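Local coordinates for Pre-mRNA-processing-splicing factor 8 (Cryptococcus neoformans var. grubii serotype A, PDB 6MX6), which contains the Prp8 intein, a Hint-family protein-splicing element that probably excises itself from the host spliceosomal protein and rejoins the flanking segments, at residues L12-A15 against E19-V22; L51-T56 against L60-C65; H96-V101 against K118-T123; S163-L166 against V172-N175. One frame throughout, in Å; residues are numbered along the deposited sequence.

In the fold
All four contacts follow one another along the chain; none nests within or crosses another. Contact 1 closes the short turn between strands 11-13 and 19-21, and contact 2 does the same for strands 52-56 and 63-65. Contact 3 spans a longer excursion through helices 103-108 and 111-114, bringing together next-nearest strands of the sheet to which contact 2 also belongs. Contact 4 closes the last hairpin, its centre about 6 Å from the centre of the chain. That hairpin touches the other three contacts: Leu166 O probably accepts a hydrogen bond from Leu13 N, Leu173 packs on Leu63, and Phe120 O probably accepts one from Val172 N. It thus ties the N-terminal hairpin to the six-stranded sheet.

Contact 1 of 4, residues L12-A15 against E19-V22; sequences LLRA and EVLV
Leu12 and Val20 form the antiparallel hydrogen-bonded pair of a small beta hairpin, strands 11-13 and 19-21, near the N-terminal end of the fold. Leu12 N reaches Val20 O at 2.9 Å with an N-H...O angle of 165°, and Val20 N returns an equal bond of 2.9 Å to Leu12 O. The same carbonyl also takes a CA-H...O contact from Glu19, whose CA lies 3.3 Å from Leu12 O. The hairpin belongs to the all-beta Hint fold of inteins, and Leu13 joins it through backbone bonds to both Leu32 and Leu166. The Arg14 side chain crosses Val20 at about a right angle. With CG beside the backbone N (chi1 -69°) and the chain then extended to NE, the arginine brings CG to 3.7 Å from Val20 CG1 and NH2 to 3.6 Å from Val20 CG2. That second methyl sits over one face of the guanidinium, toward its rim. Beyond the paired residues, Leu12 CD1 touches Val22 CB at 3.9 Å, and both residues pack on Phe157. Glu19 CG touches Leu13 CD2 at 4.2 Å. The Glu19 carboxylate forms a salt bridge with Arg11.

Contact 2 of 4, residues L51-T56 against L60-C65; sequences LYRIKT and LEDLVC
The Arg53 guanidinium carries Val64 CG2 over one face, toward the rim, and meets Asp62 OD2 at its edge; Cys65 O lies at the edge of the Tyr52 ring. They belong to an antiparallel beta hairpin of the Hint domain, strands 52-56 and 63-65, the latter running straight into Thr66 and the Thr-x-x-His sequence characteristic of inteins. Arg53 and Val64 are its non-hydrogen-bonded pair, flanked by the hydrogen-bonded pairs Tyr52-Cys65 and Ile54-Leu63. Arg53 sends CG anti to the backbone N (chi1 178°) and bends at chi3, which carries NH1 to 2.9 Å from Asp62 OD2. The guanidinium and carboxylate planes stand 70° apart. OD2 receives the arginine through its anti lone pair and Lys55 NZ, 2.8 Å away, through its syn one, so two cations grip a single oxygen and probably favour the ionised carboxylate. Arg53 NH2 has a second acid partner, Glu148. On the opposite face of the hairpin Ile54 CD1 touches Cys65 SG at 4.2 Å, and Ile54 also packs on Ile142 and Ile145. Toward the turn, one water accepts from Thr56 N at 3.0 Å and donates to Leu60 O at 2.8 Å and Asp62 OD1 at 2.7 Å.

Contact 3 of 4, residues H96-V101 against K118-T123; sequences HERVDV and KLFRST
Arg98 crosses Phe120 at about a right angle, its CD 3.7 Å from Phe120 CZ, with the guanidinium and ring planes 41° apart. Phe120 CZ lies over one face of the guanidinium, 3.8 Å from Arg98 NE. The arginine bends at chi2 (-81°) and again at chi3, which turns its end toward Asp100, further along its own strand. Both terminal nitrogens then grip Asp100 OD1 end-on, NH2 at 3.1 Å and NH1 at 3.2 Å, with that oxygen in the guanidinium plane; NH1 also donates to Met73 O. These bonds probably hold the group's rotation against Phe120. At the other end of the contact His96 and Lys118 also meet at about a right angle. His96 NE2 lies 3.5 Å from Lys118 CD, touching the aliphatic part of the lysine, whose NZ goes on to a salt bridge with Glu76. No hydrogen bond joins the two segments, because strand 70-76 runs between strands 96-102 and 117-120 in the six-stranded antiparallel sheet of this Hint domain. Tyr74 of that middle strand touches His96 and Arg98 and meets Phe120 edge-to-face, while helices 103-108 and 111-114 make the connection from 96-102 to 117-120.

Contact 4 of 4, residues S163-L166 against V172-N175; sequences SLYL and VLHN
Tyr165 lays its ring across the hairpin onto Leu173, whose CB sits over one ring face, 3.8 Å from the centroid, as a CH-pi contact. The ring is brought there by a chi1 of 59°, with CG between the backbone N and the carbonyl carbon. Leu173 CD1 lies over the same ring face, toward its rim, 3.7 Å from Tyr165 CE2. Leu12 CD2 fills in beside Tyr165 CE2 and against Leu173 CD1, on the sheet face of Tyr165 and Leu173. On the other face of the ribbon, that of Leu164, Leu166, Val172 and His174, the two methyls of Val172 part like a fork, CG2 against Leu166 CD2 at 3.7 Å and CG1 against Leu164 CD1 at 4.2 Å. Leu164 in turn wedges between Val172 and His174, its CD2 3.7 Å from CD2 of the histidine, with Pro34 packed against both Leu164 and Val172. Ser163 CB lies over one face of the His174 imidazole as a CH-pi contact, 4.0 Å from the centroid. In the plane of that ring, ND1 donates to Asn175 O. Backbone bonds hold the ribbon in step: Tyr165 and Leu173 exchange two, and Asn175 N donates to Ser163 O at 3.0 Å. The Asn175 side chain folds over Ser163, its OD1 3.3 Å from Ser163 CB, and its ND2 is bonded to Val159 O, which also takes a weak bond from Ser163 OG. The paired strands are thus the C-terminal beta hairpin of an intein of the Hint fold, ending in the His-Asn sequence at which inteins generally release their C-terminal flank.

Contact 1 of 4, residues L12-A15 against E19-V22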
loop_
_atom_site.group_PDB
_atom_site.type_symbol
_atom_site.label_atom_id
_atom_site.label_comp_id
_atom_site.label_asym_id
_atom_site.label_seq_id
_atom_site.Cartn_x
_atom_site.Cartn_y
_atom_site.Cartn_z
ATOM N N LEU A 12 9.469 0.135 -4.022
ATOM C CA LEU A 12 8.523 0.693 -4.973
ATOM C C LEU A 12 9.130 0.696 -6.368
ATOM O O LEU A 12 10.329 0.471 -6.545
ATOM C CB LEU A 12 8.135 2.117 -4.565
ATOM C CG LEU A 12 7.775 2.265 -3.085
ATOM C CD1 LEU A 12 7.524 3.717 -2.720
ATOM C CD2 LEU A 12 6.550 1.410 -2.767
ATOM N N LEU A 13 8.290 0.993 -7.360
ATOM C CA LEU A 13 8.705 1.038 -8.763
ATOM C C LEU A 13 8.774 2.485 -9.235
ATOM O O LEU A 13 7.791 3.226 -9.122
ATOM C CB LEU A 13 7.739 0.244 -9.646
ATOM C CG LEU A 13 7.760 -1.271 -9.452
ATOM C CD1 LEU A 13 6.734 -1.951 -10.337
ATOM C CD2 LEU A 13 9.147 -1.822 -9.707
ATOM N N ARG A 14 9.930 2.880 -9.764
ATOM C CA ARG A 14 10.022 4.139 -10.488
ATOM C C ARG A 14 9.240 4.053 -11.796
ATOM O O ARG A 14 8.912 2.969 -12.287
ATOM C CB ARG A 14 11.477 4.488 -10.795
ATOM C CG ARG A 14 12.331 4.855 -9.598
ATOM C CD ARG A 14 13.682 5.381 -10.061
ATOM N NE ARG A 14 14.587 5.641 -8.947
ATOM C CZ ARG A 14 14.557 6.741 -8.204
ATOM N NH1 ARG A 14 13.660 7.688 -8.449
ATOM N NH2 ARG A 14 15.421 6.892 -7.213
ATOM N N ALA A 15 8.963 5.221 -12.382
ATOM C CA ALA A 15 8.215 5.252 -13.636
ATOM C C ALA A 15 8.920 4.491 -14.751
ATOM O O ALA A 15 8.258 4.049 -15.697
ATOM C CB ALA A 15 7.965 6.698 -14.073
ATOM N N GLU A 19 13.665 -0.196 -9.370
ATOM C CA GLU A 19 13.179 -0.161 -7.996
ATOM C C GLU A 19 13.773 1.019 -7.235
ATOM O O GLU A 19 14.896 1.447 -7.496
ATOM C CB GLU A 19 13.512 -1.463 -7.265
ATOM C CG GLU A 19 12.844 -2.681 -7.851
ATOM C CD GLU A 19 12.894 -3.894 -6.931
ATOM O OE1 GLU A 19 13.298 -3.749 -5.754
ATOM O OE2 GLU A 19 12.532 -4.999 -7.391
ATOM N N VAL A 20 13.010 1.526 -6.270
ATOM C CA VAL A 20 13.479 2.556 -5.343
ATOM C C VAL A 20 12.887 2.258 -3.971
ATOM O O VAL A 20 11.717 1.883 -3.861
ATOM C CB VAL A 20 13.105 3.983 -5.814
ATOM C CG1 VAL A 20 11.607 4.122 -6.039
ATOM C CG2 VAL A 20 13.584 5.030 -4.810
ATOM N N LEU A 21 13.699 2.387 -2.926
ATOM C CA LEU A 21 13.168 2.220 -1.578
ATOM C C LEU A 21 12.351 3.451 -1.205
ATOM O O LEU A 21 12.642 4.566 -1.642
ATOM C CB LEU A 21 14.294 1.996 -0.570
ATOM C CG LEU A 21 15.153 0.739 -0.771
ATOM C CD1 LEU A 21 16.221 0.644 0.317
ATOM C CD2 LEU A 21 14.303 -0.523 -0.803
ATOM N N VAL A 22 11.301 3.237 -0.409
ATOM C CA VAL A 22 10.353 4.312 -0.133
ATOM C C VAL A 22 11.063 5.510 0.489
ATOM O O VAL A 22 10.725 6.665 0.203
ATOM C CB VAL A 22 9.199 3.806 0.759
ATOM C CG1 VAL A 22 9.719 3.291 2.106
ATOM C CG2 VAL A 22 8.180 4.910 0.980
#

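Contact 2 of 4, residues L51-T56 against L60-C65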
loop_
_atom_site.group_PDB
_atom_site.type_symbol
_atom_site.label_atom_id
_atom_site.label_comp_id
_atom_site.label_asym_id
_atom_site.label_seq_id
_atom_site.Cartn_x
_atom_site.Cartn_y
_atom_site.Cartn_z
ATOM N N LEU A 51 3.989 0.249 13.788
ATOM C CA LEU A 51 3.259 0.107 12.538
ATOM C C LEU A 51 2.371 -1.133 12.579
ATOM O O LEU A 51 2.460 -1.968 13.479
ATOM C CB LEU A 51 4.236 0.025 11.363
ATOM C CG LEU A 51 5.225 1.191 11.280
ATOM C CD1 LEU A 51 6.180 1.001 10.093
ATOM C CD2 LEU A 51 4.451 2.486 11.145
ATOM N N TYR A 52 1.516 -1.251 11.573
ATOM C CA TYR A 52 0.698 -2.437 11.382
ATOM C C TYR A 52 1.330 -3.298 10.304
ATOM O O TYR A 52 1.721 -2.783 9.254
ATOM C CB TYR A 52 -0.724 -2.066 10.972
ATOM C CG TYR A 52 -1.533 -1.631 12.155
ATOM C CD1 TYR A 52 -1.474 -0.322 12.616
ATOM C CD2 TYR A 52 -2.314 -2.535 12.839
ATOM C CE1 TYR A 52 -2.204 0.073 13.723
ATOM C CE2 TYR A 52 -3.046 -2.156 13.943
ATOM C CZ TYR A 52 -2.992 -0.854 14.378
ATOM O OH TYR A 52 -3.727 -0.499 15.478
ATOM N N ARG A 53 1.421 -4.599 10.573
ATOM C CA ARG A 53 1.910 -5.581 9.611
ATOM C C ARG A 53 0.718 -6.321 9.018
ATOM O O ARG A 53 -0.082 -6.913 9.756
ATOM C CB ARG A 53 2.877 -6.563 10.277
ATOM C CG ARG A 53 3.396 -7.654 9.324
ATOM C CD ARG A 53 4.437 -8.546 9.980
ATOM N NE ARG A 53 5.580 -7.747 10.406
ATOM C CZ ARG A 53 6.629 -7.477 9.639
ATOM N NH1 ARG A 53 6.710 -7.984 8.411
ATOM N NH2 ARG A 53 7.612 -6.707 10.105
ATOM N N ILE A 54 0.607 -6.290 7.693
ATOM C CA ILE A 54 -0.433 -6.985 6.947
ATOM C C ILE A 54 0.217 -8.152 6.227
ATOM O O ILE A 54 1.157 -7.962 5.437
ATOM C CB ILE A 54 -1.139 -6.051 5.951
ATOM C CG1 ILE A 54 -1.741 -4.866 6.696
ATOM C CG2 ILE A 54 -2.226 -6.820 5.187
ATOM C CD1 ILE A 54 -2.188 -3.722 5.790
ATOM N N LYS A 55 -0.278 -9.360 6.507
ATOM C CA LYS A 55 0.169 -10.585 5.855
ATOM C C LYS A 55 -0.963 -11.169 5.027
ATOM O O LYS A 55 -2.110 -11.243 5.491
ATOM C CB LYS A 55 0.614 -11.641 6.875
ATOM C CG LYS A 55 1.813 -11.269 7.738
ATOM C CD LYS A 55 2.131 -12.415 8.687
ATOM C CE LYS A 55 3.618 -12.517 8.983
ATOM N NZ LYS A 55 4.414 -12.757 7.758
ATOM N N THR A 56 -0.614 -11.637 3.828
ATOM C CA THR A 56 -1.561 -12.255 2.915
ATOM C C THR A 56 -1.422 -13.773 2.953
ATOM O O THR A 56 -0.393 -14.317 3.358
ATOM C CB THR A 56 -1.351 -11.741 1.484
ATOM O OG1 THR A 56 0.022 -11.908 1.102
ATOM C CG2 THR A 56 -1.728 -10.249 1.390
ATOM N N LEU A 60 3.428 -13.281 -0.879
ATOM C CA LEU A 60 3.950 -11.965 -1.218
ATOM C C LEU A 60 4.488 -11.323 0.052
ATOM O O LEU A 60 4.081 -11.677 1.159
ATOM C CB LEU A 60 2.866 -11.064 -1.832
ATOM C CG LEU A 60 2.430 -11.254 -3.291
ATOM C CD1 LEU A 60 3.621 -11.420 -4.223
ATOM C CD2 LEU A 60 1.480 -12.426 -3.425
ATOM N N GLU A 61 5.397 -10.364 -0.119
ATOM C CA GLU A 61 5.993 -9.677 1.024
ATOM C C GLU A 61 4.932 -8.979 1.861
ATOM O O GLU A 61 3.980 -8.406 1.328
ATOM C CB GLU A 61 7.023 -8.648 0.544
ATOM C CG GLU A 61 8.365 -9.260 0.156
ATOM C CD GLU A 61 9.447 -8.217 -0.073
ATOM O OE1 GLU A 61 9.161 -7.010 0.077
ATOM O OE2 GLU A 61 10.584 -8.610 -0.409
ATOM N N ASP A 62 5.100 -9.029 3.184
ATOM C CA ASP A 62 4.195 -8.310 4.075
ATOM C C ASP A 62 4.188 -6.822 3.738
ATOM O O ASP A 62 5.209 -6.247 3.363
ATOM C CB ASP A 62 4.618 -8.453 5.540
ATOM C CG ASP A 62 4.670 -9.893 6.022
ATOM O OD1 ASP A 62 4.173 -10.802 5.319
ATOM O OD2 ASP A 62 5.215 -10.105 7.130
ATOM N N LEU A 63 3.032 -6.188 3.917
ATOM C CA LEU A 63 2.925 -4.733 3.814
ATOM C C LEU A 63 2.913 -4.154 5.221
ATOM O O LEU A 63 2.069 -4.532 6.034
ATOM C CB LEU A 63 1.657 -4.329 3.061
ATOM C CG LEU A 63 1.425 -2.825 2.913
ATOM C CD1 LEU A 63 2.548 -2.209 2.059
ATOM C CD2 LEU A 63 0.054 -2.555 2.313
ATOM N N VAL A 64 3.833 -3.237 5.523
ATOM C CA VAL A 64 3.934 -2.692 6.877
ATOM C C VAL A 64 3.746 -1.184 6.789
ATOM O O VAL A 64 4.471 -0.515 6.048
ATOM C CB VAL A 64 5.270 -3.048 7.549
ATOM C CG1 VAL A 64 5.289 -2.544 8.973
ATOM C CG2 VAL A 64 5.505 -4.564 7.525
ATOM N N CYS A 65 2.774 -0.652 7.529
ATOM C CA CYS A 65 2.374 0.733 7.296
ATOM C C CYS A 65 1.718 1.355 8.525
ATOM O O CYS A 65 1.358 0.675 9.484
ATOM C CB CYS A 65 1.460 0.809 6.081
ATOM S SG CYS A 65 -0.076 -0.103 6.307
HETATM O O HOH W 1 2.398 -11.624 3.400
#

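Contact 3 of 4, residues H96-V101 against K118-T123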
loop_
_atom_site.group_PDB
_atom_site.type_symbol
_atom_site.label_atom_id
_atom_site.label_comp_id
_atom_site.label_asym_id
_atom_site.label_seq_id
_atom_site.Cartn_x
_atom_site.Cartn_y
_atom_site.Cartn_z
ATOM N N HIS A 96 -16.363 -7.058 -7.832
ATOM C CA HIS A 96 -15.822 -6.240 -6.756
ATOM C C HIS A 96 -15.828 -4.771 -7.157
ATOM O O HIS A 96 -15.643 -4.439 -8.331
ATOM C CB HIS A 96 -14.387 -6.667 -6.414
ATOM C CG HIS A 96 -14.278 -8.056 -5.864
ATOM N ND1 HIS A 96 -14.458 -9.180 -6.641
ATOM C CD2 HIS A 96 -13.989 -8.503 -4.619
ATOM C CE1 HIS A 96 -14.302 -10.260 -5.895
ATOM N NE2 HIS A 96 -14.015 -9.876 -4.664
ATOM N N GLU A 97 -16.030 -3.897 -6.174
ATOM C CA GLU A 97 -15.947 -2.455 -6.352
ATOM C C GLU A 97 -14.695 -1.923 -5.664
ATOM O O GLU A 97 -14.253 -2.458 -4.643
ATOM C CB GLU A 97 -17.189 -1.752 -5.785
ATOM C CG GLU A 97 -16.996 -1.196 -4.377
ATOM C CD GLU A 97 -18.295 -0.916 -3.646
ATOM O OE1 GLU A 97 -18.827 -1.843 -2.997
ATOM O OE2 GLU A 97 -18.770 0.238 -3.700
ATOM N N ARG A 98 -14.122 -0.868 -6.238
ATOM C CA ARG A 98 -12.944 -0.239 -5.655
ATOM C C ARG A 98 -13.335 0.535 -4.402
ATOM O O ARG A 98 -14.323 1.274 -4.412
ATOM C CB ARG A 98 -12.292 0.697 -6.670
ATOM C CG ARG A 98 -11.354 0.004 -7.642
ATOM C CD ARG A 98 -9.986 -0.234 -7.018
ATOM N NE ARG A 98 -9.257 1.014 -6.814
ATOM C CZ ARG A 98 -9.158 1.629 -5.641
ATOM N NH1 ARG A 98 -9.732 1.096 -4.572
ATOM N NH2 ARG A 98 -8.485 2.767 -5.536
ATOM N N VAL A 99 -12.578 0.352 -3.313
ATOM C CA VAL A 99 -12.810 1.083 -2.065
ATOM C C VAL A 99 -11.470 1.438 -1.433
ATOM O O VAL A 99 -10.540 0.626 -1.428
ATOM C CB VAL A 99 -13.666 0.284 -1.051
ATOM C CG1 VAL A 99 -14.020 1.154 0.156
ATOM C CG2 VAL A 99 -14.943 -0.241 -1.681
ATOM N N ASP A 100 -11.377 2.637 -0.869
ATOM C CA ASP A 100 -10.224 3.035 -0.070
ATOM C C ASP A 100 -10.628 3.021 1.398
ATOM O O ASP A 100 -11.695 3.531 1.755
ATOM C CB ASP A 100 -9.718 4.421 -0.478
ATOM C CG ASP A 100 -9.232 4.463 -1.916
ATOM O OD1 ASP A 100 -8.903 3.392 -2.480
ATOM O OD2 ASP A 100 -9.183 5.571 -2.491
ATOM N N VAL A 101 -9.789 2.435 2.247
ATOM C CA VAL A 101 -10.101 2.358 3.673
ATOM C C VAL A 101 -8.817 2.500 4.477
ATOM O O VAL A 101 -7.792 1.906 4.137
ATOM C CB VAL A 101 -10.841 1.050 4.022
ATOM C CG1 VAL A 101 -10.032 -0.153 3.588
ATOM C CG2 VAL A 101 -11.162 0.989 5.507
ATOM N N LYS A 118 -10.195 -7.122 -0.450
ATOM C CA LYS A 118 -8.987 -7.733 -0.975
ATOM C C LYS A 118 -8.019 -6.657 -1.440
ATOM O O LYS A 118 -8.432 -5.657 -2.030
ATOM C CB LYS A 118 -9.321 -8.688 -2.128
ATOM C CG LYS A 118 -10.108 -9.909 -1.664
ATOM C CD LYS A 118 -11.184 -10.295 -2.651
ATOM C CE LYS A 118 -11.906 -11.557 -2.208
ATOM N NZ LYS A 118 -12.542 -11.374 -0.877
ATOM N N LEU A 119 -6.735 -6.860 -1.152
ATOM C CA LEU A 119 -5.695 -6.108 -1.833
ATOM C C LEU A 119 -5.594 -6.589 -3.283
ATOM O O LEU A 119 -6.172 -7.608 -3.660
ATOM C CB LEU A 119 -4.361 -6.267 -1.108
ATOM C CG LEU A 119 -4.325 -5.734 0.328
ATOM C CD1 LEU A 119 -3.042 -6.178 1.039
ATOM C CD2 LEU A 119 -4.423 -4.217 0.315
ATOM N N PHE A 120 -4.865 -5.844 -4.114
ATOM C CA PHE A 120 -4.776 -6.272 -5.503
ATOM C C PHE A 120 -3.510 -5.747 -6.159
ATOM O O PHE A 120 -2.895 -4.777 -5.709
ATOM C CB PHE A 120 -6.004 -5.840 -6.311
ATOM C CG PHE A 120 -6.179 -4.359 -6.427
ATOM C CD1 PHE A 120 -6.762 -3.633 -5.405
ATOM C CD2 PHE A 120 -5.785 -3.689 -7.576
ATOM C CE1 PHE A 120 -6.942 -2.264 -5.521
ATOM C CE2 PHE A 120 -5.958 -2.320 -7.698
ATOM C CZ PHE A 120 -6.538 -1.608 -6.669
ATOM N N ARG A 121 -3.138 -6.417 -7.244
ATOM C CA ARG A 121 -2.027 -6.044 -8.094
ATOM C C ARG A 121 -2.572 -5.581 -9.437
ATOM O O ARG A 121 -3.689 -5.927 -9.828
ATOM C CB ARG A 121 -1.060 -7.215 -8.286
ATOM C CG ARG A 121 -0.747 -7.991 -7.016
ATOM C CD ARG A 121 -0.188 -9.377 -7.339
ATOM N NE ARG A 121 1.179 -9.293 -7.838
ATOM C CZ ARG A 121 1.936 -10.343 -8.144
ATOM N NH1 ARG A 121 1.460 -11.571 -7.996
ATOM N NH2 ARG A 121 3.170 -10.165 -8.595
ATOM N N SER A 122 -1.777 -4.789 -10.146
ATOM C CA SER A 122 -2.227 -4.239 -11.416
ATOM C C SER A 122 -2.124 -5.296 -12.510
ATOM O O SER A 122 -1.049 -5.856 -12.748
ATOM C CB SER A 122 -1.406 -3.010 -11.795
ATOM O OG SER A 122 -0.135 -3.393 -12.283
ATOM N N THR A 123 -3.244 -5.563 -13.176
ATOM C CA THR A 123 -3.249 -6.530 -14.265
ATOM C C THR A 123 -2.311 -6.075 -15.375
ATOM O O THR A 123 -2.356 -4.919 -15.809
ATOM C CB THR A 123 -4.666 -6.710 -14.803
ATOM O OG1 THR A 123 -5.602 -6.623 -13.720
ATOM C CG2 THR A 123 -4.804 -8.070 -15.479
#

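Contact 4 of 4, residues S163-L166 against V172-N175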
loop_
_atom_site.group_PDB
_atom_site.type_symbol
_atom_site.label_atom_id
_atom_site.label_comp_id
_atom_site.label_asym_id
_atom_site.label_seq_id
_atom_site.Cartn_x
_atom_site.Cartn_y
_atom_site.Cartn_z
ATOM N N SER A 163 -3.616 9.029 -7.045
ATOM C CA SER A 163 -2.936 8.773 -5.777
ATOM C C SER A 163 -2.511 7.314 -5.617
ATOM O O SER A 163 -2.250 6.866 -4.497
ATOM C CB SER A 163 -3.793 9.205 -4.579
ATOM O OG SER A 163 -3.987 10.610 -4.557
ATOM N N LEU A 164 -2.415 6.566 -6.713
ATOM C CA LEU A 164 -2.026 5.164 -6.688
ATOM C C LEU A 164 -0.651 4.975 -7.322
ATOM O O LEU A 164 -0.299 5.655 -8.289
ATOM C CB LEU A 164 -3.058 4.306 -7.420
ATOM C CG LEU A 164 -4.507 4.460 -6.965
ATOM C CD1 LEU A 164 -5.396 3.511 -7.738
ATOM C CD2 LEU A 164 -4.626 4.217 -5.466
ATOM N N TYR A 165 0.121 4.044 -6.769
ATOM C CA TYR A 165 1.450 3.724 -7.272
ATOM C C TYR A 165 1.716 2.258 -6.962
ATOM O O TYR A 165 0.914 1.592 -6.302
ATOM C CB TYR A 165 2.526 4.637 -6.666
ATOM C CG TYR A 165 2.594 4.573 -5.152
ATOM C CD1 TYR A 165 1.631 5.190 -4.365
ATOM C CD2 TYR A 165 3.623 3.890 -4.515
ATOM C CE1 TYR A 165 1.685 5.118 -2.990
ATOM C CE2 TYR A 165 3.689 3.823 -3.141
ATOM C CZ TYR A 165 2.720 4.431 -2.384
ATOM O OH TYR A 165 2.781 4.360 -1.010
ATOM N N LEU A 166 2.844 1.748 -7.444
ATOM C CA LEU A 166 3.094 0.313 -7.423
ATOM C C LEU A 166 4.254 -0.053 -6.511
ATOM O O LEU A 166 5.325 0.566 -6.572
ATOM C CB LEU A 166 3.372 -0.208 -8.832
ATOM C CG LEU A 166 2.173 -0.200 -9.779
ATOM C CD1 LEU A 166 2.534 -0.916 -11.074
ATOM C CD2 LEU A 166 0.936 -0.813 -9.131
ATOM N N VAL A 172 -0.840 -2.671 -5.592
ATOM C CA VAL A 172 -1.290 -1.299 -5.779
ATOM C C VAL A 172 -1.419 -0.631 -4.414
ATOM O O VAL A 172 -2.148 -1.111 -3.539
ATOM C CB VAL A 172 -2.615 -1.241 -6.552
ATOM C CG1 VAL A 172 -3.132 0.201 -6.606
ATOM C CG2 VAL A 172 -2.426 -1.804 -7.970
ATOM N N LEU A 173 -0.728 0.492 -4.250
ATOM C CA LEU A 173 -0.652 1.243 -3.007
ATOM C C LEU A 173 -1.250 2.629 -3.216
ATOM O O LEU A 173 -1.223 3.171 -4.325
ATOM C CB LEU A 173 0.806 1.376 -2.551
ATOM C CG LEU A 173 1.522 0.067 -2.211
ATOM C CD1 LEU A 173 3.023 0.304 -2.076
ATOM C CD2 LEU A 173 0.913 -0.561 -0.947
ATOM N N HIS A 174 -1.771 3.197 -2.130
ATOM C CA HIS A 174 -2.365 4.526 -2.092
ATOM C C HIS A 174 -1.510 5.458 -1.240
ATOM O O HIS A 174 -0.821 5.012 -0.320
ATOM C CB HIS A 174 -3.781 4.455 -1.506
ATOM C CG HIS A 174 -4.567 5.722 -1.639
ATOM N ND1 HIS A 174 -4.303 6.848 -0.890
ATOM C CD2 HIS A 174 -5.636 6.027 -2.413
ATOM C CE1 HIS A 174 -5.164 7.798 -1.209
ATOM N NE2 HIS A 174 -5.981 7.326 -2.133
ATOM N N ASN A 175 -1.550 6.759 -1.562
ATOM C CA ASN A 175 -0.991 7.814 -0.702
ATOM C C ASN A 175 -1.081 7.491 0.783
ATOM O O ASN A 175 -2.176 7.477 1.349
ATOM C CB ASN A 175 -1.713 9.147 -0.932
ATOM C CG ASN A 175 -1.320 9.806 -2.218
ATOM O OD1 ASN A 175 -0.847 9.148 -3.140
ATOM N ND2 ASN A 175 -1.510 11.117 -2.296
#